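Local coordinates for uncharacterized protein (PDB 4FTD) that is of unknown function but combines a six-bladed beta-propeller with an immunoglobulin-like domain and may act in carbohydrate metabolism, at residues Pro227-Ala231 / Ile276-Val282; Ile129-Thr135 / Ser434-Phe440. All blocks are in the same frame, centred on the assembly; numbering follows the deposited sequence.

Interaction 1: residues Pro227-Ala231 / Ile276-Val282; sequences PEVIA and ISGHKTV
This is a side-chain and water-mediated contact between two consecutive propeller blades: the outer strand 228-233 of one blade meets the tip of the outer hairpin of the next, formed by strands 270-277 and 281-291. In the hairpin, S277 and T281 exchange backbone hydrogen bonds (S277 N to T281 O 2.9 Å, T281 N to S277 O 3.0 Å) around G278-K280, where G278 (54°/33°) and H279 (73°/-33°) both have positive phi. Across the gap, I230 CA lies 6.0 Å from K280 CA and A231 CA 6.3 Å from V282 CA. I230 and A231 form a classic beta bulge opposite I217, with I230 at -106°/-12°. I230 (chi1 p, chi2 t) sends CD1 to 3.9 Å from I276 CD1 and 4.1 Å from V282 CG2, while A231 CB sits 4.0 Å from V282 CG1. E228 (m, t, chi3 60°) and K280 (m, t, p, t) reach across to form a salt bridge, OE1 to NZ 3.0 Å; water 1 also links E228 OE2 (2.8 Å) to K280 NZ (3.2 Å). Water 2 accepts from V282 N (3.0 Å) and lies 2.6 Å from I230 O and 3.2 Å from K280 O. With no direct hydrogen bond between the segments, the blades are joined here not by strand pairing but by an apolar cluster, an ion pair and bridging water.

Interaction 2: residues Ile129-Thr135 / Ser434-Phe440; sequences IYSDFAT and SRTQSGF
F133, on the 3-10 turn S131-F133, is the main side chain packed against S434-F440, the tip of the central hairpin 426-446 of the blade that strand 120-125 completes; 129-135 leads from there to the next blade, 138-179, so two neighbouring blades pack together at the ring closure. The F133 ring (chi1 -81°, chi2 -72°), although poorly ordered, has S434 OG over one face, 3.2 Å from CZ, and CE2 4.0 Å from F440 CD2. F440 (chi1 p) packs obliquely on Y130 (chi1 t), ring planes at 48°, with Y130 CB 3.7 Å from F440 CE2. I129 (t, t) places CG1 3.3 Å from S438 O. Q437 CA (71°/15°, left-handed) makes a C-H...O contact to F133 O at 3.0 Å. S438 and G439 face R435 in a classic beta bulge; at 115°/-158° a CB on G439 would jam against S438 O and crowd I129 CG1, which calls for glycine. Strand 138-143 touches F133 and S434, while strands 147-152 and 163-166 touch Y130 and F440.

From the N terminus the chain first builds the beta domain of residues 17-106, probably the immunoglobulin-like one, then enters the propeller at strand 120-125. That strand is the outer edge of a blade whose other strands, 412-420, 426-435 and 439-446, come from the C-terminal end, a velcro-like ring closure. Interaction 2 follows directly: 129-135, on the way to the blade 138-179, meets 434-440 after 298 intervening residues. Interaction 1 closes a much shorter loop, of 44 residues, wholly within that span, tying blade 190-233 to blade 250-291. The contacts do not touch: their centres are 29 Å apart and nearest atoms about 18 Å.

Interaction 1: residues Pro227-Ala231 / Ile276-Val282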
loop_
_atom_site.group_PDB
_atom_site.type_symbol
_atom_site.label_atom_id
_atom_site.label_comp_id
_atom_site.label_asym_id
_atom_site.label_seq_id
_atom_site.Cartn_x
_atom_site.Cartn_y
_atom_site.Cartn_z
ATOM N N PRO A 227 8.038 10.193 -28.603
ATOM C CA PRO A 227 7.162 9.071 -28.391
ATOM C C PRO A 227 7.510 7.930 -29.393
ATOM O O PRO A 227 7.896 8.233 -30.501
ATOM C CB PRO A 227 5.784 9.655 -28.733
ATOM C CG PRO A 227 6.069 10.724 -29.747
ATOM C CD PRO A 227 7.338 11.325 -29.246
ATOM N N GLU A 228 7.331 6.670 -29.012
ATOM C CA GLU A 228 7.443 5.540 -29.928
ATOM C C GLU A 228 6.118 4.798 -29.943
ATOM O O GLU A 228 5.581 4.491 -28.890
ATOM C CB GLU A 228 8.547 4.590 -29.469
ATOM C CG GLU A 228 9.916 5.240 -29.418
ATOM C CD GLU A 228 10.990 4.333 -28.822
ATOM O OE1 GLU A 228 11.194 3.245 -29.414
ATOM O OE2 GLU A 228 11.628 4.709 -27.782
ATOM N N VAL A 229 5.582 4.529 -31.129
ATOM C CA VAL A 229 4.410 3.675 -31.236
ATOM C C VAL A 229 4.956 2.247 -31.097
ATOM O O VAL A 229 5.785 1.840 -31.896
ATOM C CB VAL A 229 3.688 3.816 -32.575
ATOM C CG1 VAL A 229 2.351 3.109 -32.470
ATOM C CG2 VAL A 229 3.577 5.296 -32.981
ATOM N N ILE A 230 4.506 1.529 -30.077
ATOM C CA ILE A 230 4.896 0.122 -29.859
ATOM C C ILE A 230 3.786 -0.873 -30.193
ATOM O O ILE A 230 4.052 -2.052 -30.290
ATOM C CB ILE A 230 5.517 -0.128 -28.440
ATOM C CG1 ILE A 230 4.531 0.109 -27.297
ATOM C CG2 ILE A 230 6.760 0.735 -28.289
ATOM C CD1 ILE A 230 5.017 -0.384 -25.932
ATOM N N ALA A 231 2.557 -0.403 -30.394
ATOM C CA ALA A 231 1.461 -1.265 -30.868
ATOM C C ALA A 231 0.449 -0.447 -31.587
ATOM O O ALA A 231 0.204 0.733 -31.240
ATOM C CB ALA A 231 0.784 -1.989 -29.718
ATOM N N ILE A 276 4.067 -8.242 -23.575
ATOM C CA ILE A 276 5.111 -7.260 -23.809
ATOM C C ILE A 276 6.417 -7.862 -23.290
ATOM O O ILE A 276 6.417 -8.531 -22.273
ATOM C CB ILE A 276 4.750 -5.873 -23.195
ATOM C CG1 ILE A 276 5.819 -4.829 -23.543
ATOM C CG2 ILE A 276 4.641 -5.929 -21.712
ATOM C CD1 ILE A 276 5.312 -3.397 -23.532
ATOM N N SER A 277 7.498 -7.663 -24.037
ATOM C CA SER A 277 8.834 -8.091 -23.660
ATOM C C SER A 277 9.852 -7.027 -24.023
ATOM O O SER A 277 9.660 -6.232 -24.947
ATOM C CB SER A 277 9.236 -9.407 -24.357
ATOM O OG SER A 277 9.138 -9.237 -25.755
ATOM N N GLY A 278 10.944 -7.026 -23.275
ATOM C CA GLY A 278 12.024 -6.073 -23.465
ATOM C C GLY A 278 11.534 -4.640 -23.425
ATOM O O GLY A 278 12.051 -3.817 -24.136
ATOM N N HIS A 279 10.511 -4.346 -22.621
ATOM C CA HIS A 279 9.953 -3.017 -22.427
ATOM C C HIS A 279 9.126 -2.456 -23.591
ATOM O O HIS A 279 8.245 -1.681 -23.331
ATOM C CB HIS A 279 11.000 -1.945 -22.071
ATOM C CG HIS A 279 11.890 -2.298 -20.929
ATOM N ND1 HIS A 279 13.069 -2.989 -21.113
ATOM C CD2 HIS A 279 11.812 -2.031 -19.611
ATOM C CE1 HIS A 279 13.667 -3.135 -19.948
ATOM N NE2 HIS A 279 12.924 -2.575 -19.016
ATOM N N LYS A 280 9.468 -2.781 -24.838
ATOM C CA LYS A 280 8.880 -2.128 -26.006
ATOM C C LYS A 280 8.295 -3.042 -27.030
ATOM O O LYS A 280 7.765 -2.537 -28.007
ATOM C CB LYS A 280 9.992 -1.392 -26.762
ATOM C CG LYS A 280 10.708 -0.337 -25.988
ATOM C CD LYS A 280 12.013 0.008 -26.658
ATOM C CE LYS A 280 11.817 0.831 -27.890
ATOM N NZ LYS A 280 13.166 1.173 -28.447
ATOM N N THR A 281 8.457 -4.363 -26.902
ATOM C CA THR A 281 8.037 -5.271 -27.968
ATOM C C THR A 281 6.714 -5.921 -27.589
ATOM O O THR A 281 6.684 -6.720 -26.665
ATOM C CB THR A 281 9.090 -6.377 -28.202
ATOM O OG1 THR A 281 10.338 -5.754 -28.497
ATOM C CG2 THR A 281 8.731 -7.277 -29.369
ATOM N N VAL A 282 5.642 -5.583 -28.311
ATOM C CA VAL A 282 4.298 -6.116 -28.077
ATOM C C VAL A 282 4.109 -7.313 -29.047
ATOM O O VAL A 282 4.134 -7.141 -30.254
ATOM C CB VAL A 282 3.238 -5.023 -28.259
ATOM C CG1 VAL A 282 1.817 -5.561 -28.187
ATOM C CG2 VAL A 282 3.433 -3.930 -27.201
HETATM O O HOH W 1 13.832 3.605 -26.490
HETATM O O HOH W 2 6.076 -3.642 -30.512
HETATM O O HOH W 3 3.071 -4.587 -31.949
#

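Interaction 2: residues Ile129-Thr135 / Ser434-Phe440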
loop_
_atom_site.group_PDB
_atom_site.type_symbol
_atom_site.label_atom_id
_atom_site.label_comp_id
_atom_site.label_asym_id
_atom_site.label_seq_id
_atom_site.Cartn_x
_atom_site.Cartn_y
_atom_site.Cartn_z
ATOM N N ILE A 129 -8.293 19.385 -5.204
ATOM C CA ILE A 129 -8.386 18.527 -6.404
ATOM C C ILE A 129 -7.490 19.023 -7.551
ATOM O O ILE A 129 -7.563 20.174 -7.915
ATOM C CB ILE A 129 -9.867 18.391 -6.898
ATOM C CG1 ILE A 129 -9.970 17.347 -8.027
ATOM C CG2 ILE A 129 -10.462 19.762 -7.271
ATOM C CD1 ILE A 129 -11.382 17.048 -8.489
ATOM N N TYR A 130 -6.598 18.172 -8.077
ATOM C CA TYR A 130 -5.758 18.537 -9.220
ATOM C C TYR A 130 -6.688 18.952 -10.380
ATOM O O TYR A 130 -7.608 18.216 -10.723
ATOM C CB TYR A 130 -4.827 17.381 -9.620
ATOM C CG TYR A 130 -3.858 17.810 -10.659
ATOM C CD1 TYR A 130 -2.827 18.668 -10.346
ATOM C CD2 TYR A 130 -3.982 17.381 -11.997
ATOM C CE1 TYR A 130 -1.944 19.105 -11.316
ATOM C CE2 TYR A 130 -3.115 17.854 -12.978
ATOM C CZ TYR A 130 -2.083 18.675 -12.628
ATOM O OH TYR A 130 -1.235 19.118 -13.585
ATOM N N SER A 131 -6.475 20.140 -10.953
ATOM C CA SER A 131 -7.483 20.780 -11.841
ATOM C C SER A 131 -7.875 19.905 -13.034
ATOM O O SER A 131 -9.048 19.809 -13.371
ATOM C CB SER A 131 -7.003 22.175 -12.333
ATOM O OG SER A 131 -5.799 21.982 -13.065
ATOM N N ASP A 132 -6.909 19.223 -13.637
ATOM C CA ASP A 132 -7.233 18.282 -14.768
ATOM C C ASP A 132 -8.110 17.114 -14.396
ATOM O O ASP A 132 -8.896 16.632 -15.204
ATOM C CB ASP A 132 -5.984 17.812 -15.470
ATOM C CG ASP A 132 -5.240 18.957 -16.114
ATOM O OD1 ASP A 132 -5.859 19.904 -16.636
ATOM O OD2 ASP A 132 -4.006 18.912 -16.092
ATOM N N PHE A 133 -8.031 16.723 -13.133
ATOM C CA PHE A 133 -8.921 15.724 -12.571
ATOM C C PHE A 133 -10.306 16.188 -12.151
ATOM O O PHE A 133 -11.035 15.404 -11.583
ATOM C CB PHE A 133 -8.248 14.982 -11.386
ATOM C CG PHE A 133 -7.334 13.909 -11.824
ATOM C CD1 PHE A 133 -7.861 12.770 -12.352
ATOM C CD2 PHE A 133 -5.963 14.033 -11.690
ATOM C CE1 PHE A 133 -7.058 11.760 -12.792
ATOM C CE2 PHE A 133 -5.134 13.032 -12.125
ATOM C CZ PHE A 133 -5.689 11.884 -12.677
ATOM N N ALA A 134 -10.663 17.427 -12.413
ATOM C CA ALA A 134 -11.982 17.904 -12.116
ATOM C C ALA A 134 -12.939 17.570 -13.243
ATOM O O ALA A 134 -14.098 17.784 -13.075
ATOM C CB ALA A 134 -11.974 19.395 -11.847
ATOM N N THR A 135 -12.487 17.043 -14.379
ATOM C CA THR A 135 -13.408 16.669 -15.494
ATOM C C THR A 135 -13.163 15.265 -15.896
ATOM O O THR A 135 -12.168 14.691 -15.526
ATOM C CB THR A 135 -13.278 17.573 -16.741
ATOM O OG1 THR A 135 -12.188 17.161 -17.574
ATOM C CG2 THR A 135 -13.104 19.046 -16.341
ATOM N N SER A 434 -5.524 7.524 -7.308
ATOM C CA SER A 434 -6.136 8.558 -8.129
ATOM C C SER A 434 -7.498 8.069 -8.560
ATOM O O SER A 434 -7.634 6.918 -8.942
ATOM C CB SER A 434 -5.329 8.789 -9.412
ATOM O OG SER A 434 -5.865 9.933 -10.108
ATOM N N ARG A 435 -8.466 8.964 -8.607
ATOM C CA ARG A 435 -9.801 8.632 -9.022
ATOM C C ARG A 435 -10.407 9.762 -9.834
ATOM O O ARG A 435 -10.343 10.955 -9.453
ATOM C CB ARG A 435 -10.624 8.256 -7.822
ATOM C CG ARG A 435 -12.007 7.737 -8.166
ATOM C CD ARG A 435 -13.056 8.821 -8.044
ATOM N NE ARG A 435 -14.398 8.334 -8.274
ATOM C CZ ARG A 435 -15.486 9.094 -8.264
ATOM N NH1 ARG A 435 -15.389 10.398 -8.062
ATOM N NH2 ARG A 435 -16.684 8.542 -8.452
ATOM N N THR A 436 -11.002 9.391 -10.965
ATOM C CA THR A 436 -11.598 10.353 -11.915
ATOM C C THR A 436 -12.645 11.266 -11.282
ATOM O O THR A 436 -13.576 10.775 -10.650
ATOM C CB THR A 436 -12.204 9.638 -13.122
ATOM O OG1 THR A 436 -11.181 8.829 -13.713
ATOM C CG2 THR A 436 -12.784 10.632 -14.145
ATOM N N GLN A 437 -12.442 12.565 -11.437
ATOM C CA GLN A 437 -13.314 13.627 -10.871
ATOM C C GLN A 437 -13.207 13.775 -9.333
ATOM O O GLN A 437 -14.036 14.461 -8.715
ATOM C CB GLN A 437 -14.788 13.530 -11.360
ATOM C CG GLN A 437 -14.917 13.748 -12.861
ATOM C CD GLN A 437 -16.330 13.538 -13.407
ATOM O OE1 GLN A 437 -16.564 12.729 -14.316
ATOM N NE2 GLN A 437 -17.270 14.224 -12.832
ATOM N N SER A 438 -12.181 13.189 -8.726
ATOM C CA SER A 438 -11.885 13.405 -7.301
ATOM C C SER A 438 -10.463 13.889 -7.081
ATOM O O SER A 438 -10.229 14.666 -6.205
ATOM C CB SER A 438 -12.089 12.161 -6.489
ATOM O OG SER A 438 -13.402 11.695 -6.620
ATOM N N GLY A 439 -9.499 13.399 -7.856
ATOM C CA GLY A 439 -8.114 13.821 -7.720
ATOM C C GLY A 439 -7.211 12.670 -7.255
ATOM O O GLY A 439 -7.555 11.522 -7.409
ATOM N N PHE A 440 -6.063 13.004 -6.674
ATOM C CA PHE A 440 -5.088 12.006 -6.253
ATOM C C PHE A 440 -4.433 12.351 -4.932
ATOM O O PHE A 440 -4.481 13.495 -4.519
ATOM C CB PHE A 440 -4.061 11.752 -7.350
ATOM C CG PHE A 440 -3.058 12.872 -7.610
ATOM C CD1 PHE A 440 -1.907 12.986 -6.848
ATOM C CD2 PHE A 440 -3.236 13.759 -8.689
ATOM C CE1 PHE A 440 -0.977 14.006 -7.095
ATOM C CE2 PHE A 440 -2.316 14.752 -8.955
ATOM C CZ PHE A 440 -1.176 14.861 -8.172
HETATM O O HOH W 4 -14.811 17.149 -10.044
HETATM O O HOH W 5 -10.750 13.394 -13.610
#